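Local coordinates for bifunctional endo-1,4-beta-xylanase A (Neocallimastix patriciarum, PDB 2VG9), which hydrolyses internal beta-1,4-xylosidic linkages of xylan as a family 11 glycoside hydrolase, here in a loop-swap mutant form, at residues A[79-84]-A[117-122]. Sequence-based numbering, arbitrary orientation.
Sequences ATYKQT and DWVDWV. With CD (cadmium ion), chain B.
Between the two sheets of the beta-jelly-roll of this family 11 xylanase, near the surface, strand 73-86 of one sheet faces the short strand 117-119 of the other. The segment axes run in nearly the same direction, 12° apart; at 7.9 Å, in different sheets, they meet through side chains. Tyr81 and Gln83 on one strand and Asp117 and Val119 on the other all start out toward the opposite segment.

Tyr81, with CG anti to the backbone N, lays one ring edge against the Asp117 carboxylate: Tyr81 CD2 is 3.4 Å from Asp117 OD2, and the two planes stand 83° apart. Tyr81 OH lies 3.5 Å from Trp118 CA, alongside the backbone of 117-119. Behind it, Tyr81 CZ packs at 4.0 Å on Val119 CG2. The phenol OH is hydrogen-bonded to Ser91 OG on strand 89-100, and the same Ser91 hydroxyl also bonds Gln83 OE1, tying both side chains to a strand of the second sheet. An alanine in place of Tyr81 would probably loosen the packing against Asp117 and Val119 and would lose the phenol bond to Ser91.

Gln83 is extended, CG anti to the backbone N, and crosses Val119 obliquely, the amide carbon Gln83 CD lying 3.6 Å from Val119 CG1. Beyond the strand, the chain turns at Asp120, whose OD2 also bonds Ser86 OG. Both carboxylate oxygens of Asp120 chelate a cadmium ion, which would probably favour the ionised form. Gln83 NE2 donates to a metal-bound water. Gln83 NE2 also makes a weak hydrogen bond to Asp120 OD2, 2.8 Å long but bent to 121°, with the amide and carboxylate planes clearly turned against each other.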
ATOM      1  N   ALA A  79      -6.505 -12.555   3.995  1.00  8.77           N
ATOM      2  CA  ALA A  79      -7.363 -11.549   4.627  1.00  9.57           C
ATOM      3  C   ALA A  79      -8.850 -11.779   4.314  1.00 10.11           C
ATOM      4  O   ALA A  79      -9.194 -12.402   3.318  1.00 10.90           O
ATOM      5  CB  ALA A  79      -6.967 -10.133   4.171  1.00  8.56           C
ATOM      6  N   THR A  80      -9.712 -11.258   5.184  1.00 11.56           N
ATOM      7  CA  THR A  80     -11.093 -10.931   4.818  1.00 13.00           C
ATOM      8  C   THR A  80     -11.128  -9.404   4.780  1.00 13.50           C
ATOM      9  O   THR A  80     -10.440  -8.736   5.548  1.00 14.29           O
ATOM     10  CB  THR A  80     -12.145 -11.497   5.814  1.00 13.18           C
ATOM     11  OG1 THR A  80     -11.809 -11.079   7.127  1.00 16.39           O
ATOM     12  CG2 THR A  80     -12.141 -13.023   5.802  1.00 13.56           C
ATOM     13  N   TYR A  81     -11.844  -8.860   3.814  1.00 13.45           N
ATOM     14  CA  TYR A  81     -11.853  -7.431   3.571  1.00 14.34           C
ATOM     15  C   TYR A  81     -13.231  -7.097   3.008  1.00 15.07           C
ATOM     16  O   TYR A  81     -13.702  -7.765   2.093  1.00 13.88           O
ATOM     17  CB  TYR A  81     -10.714  -7.063   2.612  1.00 13.71           C
ATOM     18  CG  TYR A  81     -10.903  -5.823   1.795  1.00 14.64           C
ATOM     19  CD1 TYR A  81     -11.052  -4.565   2.389  1.00 15.00           C
ATOM     20  CD2 TYR A  81     -10.889  -5.896   0.408  1.00 12.62           C
ATOM     21  CE1 TYR A  81     -11.193  -3.408   1.596  1.00 11.50           C
ATOM     22  CE2 TYR A  81     -11.032  -4.759  -0.382  1.00  9.72           C
ATOM     23  CZ  TYR A  81     -11.197  -3.534   0.210  1.00 12.44           C
ATOM     24  OH  TYR A  81     -11.340  -2.442  -0.597  1.00 13.16           O
ATOM     25  N   LYS A  82     -13.871  -6.090   3.594  1.00 15.41           N
ATOM     26  CA  LYS A  82     -15.242  -5.753   3.295  1.00 17.79           C
ATOM     27  C   LYS A  82     -15.384  -4.228   3.462  1.00 16.64           C
ATOM     28  O   LYS A  82     -14.869  -3.662   4.432  1.00 16.46           O
ATOM     29  CB  LYS A  82     -16.145  -6.494   4.298  1.00 17.81           C
ATOM     30  CG  LYS A  82     -17.648  -6.367   4.109  1.00 23.09           C
ATOM     31  CD  LYS A  82     -18.419  -7.440   4.947  1.00 23.52           C
ATOM     32  CE  LYS A  82     -18.296  -8.897   4.338  1.00 29.61           C
ATOM     33  NZ  LYS A  82     -19.176 -10.002   5.015  1.00 30.15           N
ATOM     34  N   GLN A  83     -16.075  -3.586   2.524  1.00 14.53           N
ATOM     35  CA  GLN A  83     -16.522  -2.220   2.696  1.00 15.08           C
ATOM     36  C   GLN A  83     -17.999  -2.234   3.132  1.00 15.01           C
ATOM     37  O   GLN A  83     -18.853  -2.864   2.485  1.00 16.33           O
ATOM     38  CB  GLN A  83     -16.289  -1.409   1.422  1.00 14.85           C
ATOM     39  CG  GLN A  83     -16.542   0.053   1.578  1.00 15.51           C
ATOM     40  CD  GLN A  83     -16.138   0.823   0.370  1.00 15.27           C
ATOM     41  OE1 GLN A  83     -14.970   1.194   0.207  1.00 13.16           O
ATOM     42  NE2 GLN A  83     -17.106   1.086  -0.498  1.00 12.36           N
ATOM     43  N   THR A  84     -18.320  -1.554   4.220  1.00 14.28           N
ATOM     44  CA  THR A  84     -19.689  -1.656   4.745  1.00 13.91           C
ATOM     45  C   THR A  84     -20.550  -0.390   4.585  1.00 13.92           C
ATOM     46  O   THR A  84     -21.805  -0.438   4.720  1.00 14.29           O
ATOM     47  CB  THR A  84     -19.677  -2.098   6.204  1.00 13.79           C
ATOM     48  OG1 THR A  84     -18.958  -1.128   6.961  1.00 14.11           O
ATOM     49  CG2 THR A  84     -19.016  -3.437   6.350  1.00 14.80           C
ATOM     50  N   ASP A 117      -7.385  -5.887  -4.348  1.00  7.59           N
ATOM     51  CA  ASP A 117      -8.830  -5.801  -4.199  1.00  9.15           C
ATOM     52  C   ASP A 117      -9.141  -4.337  -3.880  1.00  9.35           C
ATOM     53  O   ASP A 117      -8.260  -3.577  -3.390  1.00 10.35           O
ATOM     54  CB  ASP A 117      -9.321  -6.739  -3.074  1.00  8.46           C
ATOM     55  CG  ASP A 117     -10.823  -7.093  -3.180  1.00  9.32           C
ATOM     56  OD1 ASP A 117     -11.542  -6.580  -4.042  1.00 11.52           O
ATOM     57  OD2 ASP A 117     -11.298  -7.896  -2.363  1.00 12.11           O
ATOM     58  N   TRP A 118     -10.353  -3.919  -4.270  1.00  8.67           N
ATOM     59  CA  TRP A 118     -10.821  -2.554  -4.085  1.00  8.69           C
ATOM     60  C   TRP A 118     -12.347  -2.567  -4.140  1.00  9.39           C
ATOM     61  O   TRP A 118     -12.962  -3.501  -4.686  1.00  8.68           O
ATOM     62  CB  TRP A 118     -10.295  -1.586  -5.161  1.00  8.38           C
ATOM     63  CG  TRP A 118     -10.561  -2.049  -6.588  1.00  8.44           C
ATOM     64  CD1 TRP A 118      -9.740  -2.829  -7.363  1.00  7.44           C
ATOM     65  CD2 TRP A 118     -11.745  -1.793  -7.377  1.00  6.08           C
ATOM     66  NE1 TRP A 118     -10.327  -3.060  -8.593  1.00  8.32           N
ATOM     67  CE2 TRP A 118     -11.555  -2.422  -8.627  1.00 10.47           C
ATOM     68  CE3 TRP A 118     -12.936  -1.075  -7.147  1.00  6.92           C
ATOM     69  CZ2 TRP A 118     -12.537  -2.380  -9.658  1.00 11.28           C
ATOM     70  CZ3 TRP A 118     -13.928  -1.034  -8.180  1.00  9.61           C
ATOM     71  CH2 TRP A 118     -13.708  -1.700  -9.412  1.00  9.81           C
ATOM     72  N   VAL A 119     -12.950  -1.514  -3.614  1.00  8.02           N
ATOM     73  CA  VAL A 119     -14.399  -1.406  -3.656  1.00  8.68           C
ATOM     74  C   VAL A 119     -14.800  -0.036  -4.193  1.00  9.96           C
ATOM     75  O   VAL A 119     -14.228   0.987  -3.778  1.00  8.71           O
ATOM     76  CB  VAL A 119     -15.053  -1.695  -2.292  1.00  7.39           C
ATOM     77  CG1 VAL A 119     -16.607  -1.521  -2.374  1.00  7.01           C
ATOM     78  CG2 VAL A 119     -14.662  -3.127  -1.800  1.00  5.88           C
ATOM     79  N   ASP A 120     -15.727  -0.065  -5.174  1.00  9.97           N
ATOM     80  CA  ASP A 120     -16.401   1.112  -5.786  1.00 11.44           C
ATOM     81  C   ASP A 120     -15.545   1.924  -6.752  1.00 12.17           C
ATOM     82  O   ASP A 120     -16.043   2.442  -7.750  1.00 12.28           O
ATOM     83  CB  ASP A 120     -16.996   2.064  -4.735  1.00 10.79           C
ATOM     84  CG  ASP A 120     -18.179   1.476  -4.008  1.00  8.85           C
ATOM     85  OD1 ASP A 120     -18.877   0.608  -4.546  1.00  8.21           O
ATOM     86  OD2 ASP A 120     -18.414   1.880  -2.864  1.00  7.84           O
ATOM     87  N   TRP A 121     -14.262   2.054  -6.449  1.00 11.99           N
ATOM     88  CA  TRP A 121     -13.376   2.884  -7.276  1.00 12.63           C
ATOM     89  C   TRP A 121     -11.932   2.511  -7.047  1.00 11.96           C
ATOM     90  O   TRP A 121     -11.521   2.221  -5.919  1.00 12.83           O
ATOM     91  CB  TRP A 121     -13.561   4.376  -6.940  1.00 13.06           C
ATOM     92  CG  TRP A 121     -12.747   5.329  -7.788  1.00 14.45           C
ATOM     93  CD1 TRP A 121     -13.112   5.882  -8.999  1.00 16.90           C
ATOM     94  CD2 TRP A 121     -11.459   5.868  -7.477  1.00 15.68           C
ATOM     95  NE1 TRP A 121     -12.121   6.720  -9.450  1.00 16.52           N
ATOM     96  CE2 TRP A 121     -11.094   6.726  -8.540  1.00 17.71           C
ATOM     97  CE3 TRP A 121     -10.569   5.707  -6.400  1.00 18.42           C
ATOM     98  CZ2 TRP A 121      -9.882   7.416  -8.557  1.00 17.23           C
ATOM     99  CZ3 TRP A 121      -9.362   6.390  -6.425  1.00 17.28           C
ATOM    100  CH2 TRP A 121      -9.029   7.229  -7.497  1.00 17.14           C
ATOM    101  N   VAL A 122     -11.164   2.554  -8.124  1.00 12.21           N
ATOM    102  CA  VAL A 122      -9.714   2.308  -8.072  1.00 12.27           C
ATOM    103  C   VAL A 122      -9.122   3.302  -9.077  1.00 12.77           C
ATOM    104  O   VAL A 122      -9.824   3.676 -10.028  1.00 11.19           O
ATOM    105  CB  VAL A 122      -9.409   0.819  -8.442  1.00 13.24           C
ATOM    106  CG1 VAL A 122      -9.749   0.526  -9.922  1.00 11.43           C
ATOM    107  CG2 VAL A 122      -7.959   0.419  -8.143  1.00 11.80           C
TER
HETATM  108 CD    CD B1218     -20.302   0.265  -2.800  1.00 11.86          CD
HETATM  109  O   HOH W   1     -19.905  -0.176  -0.425  1.00  4.24           O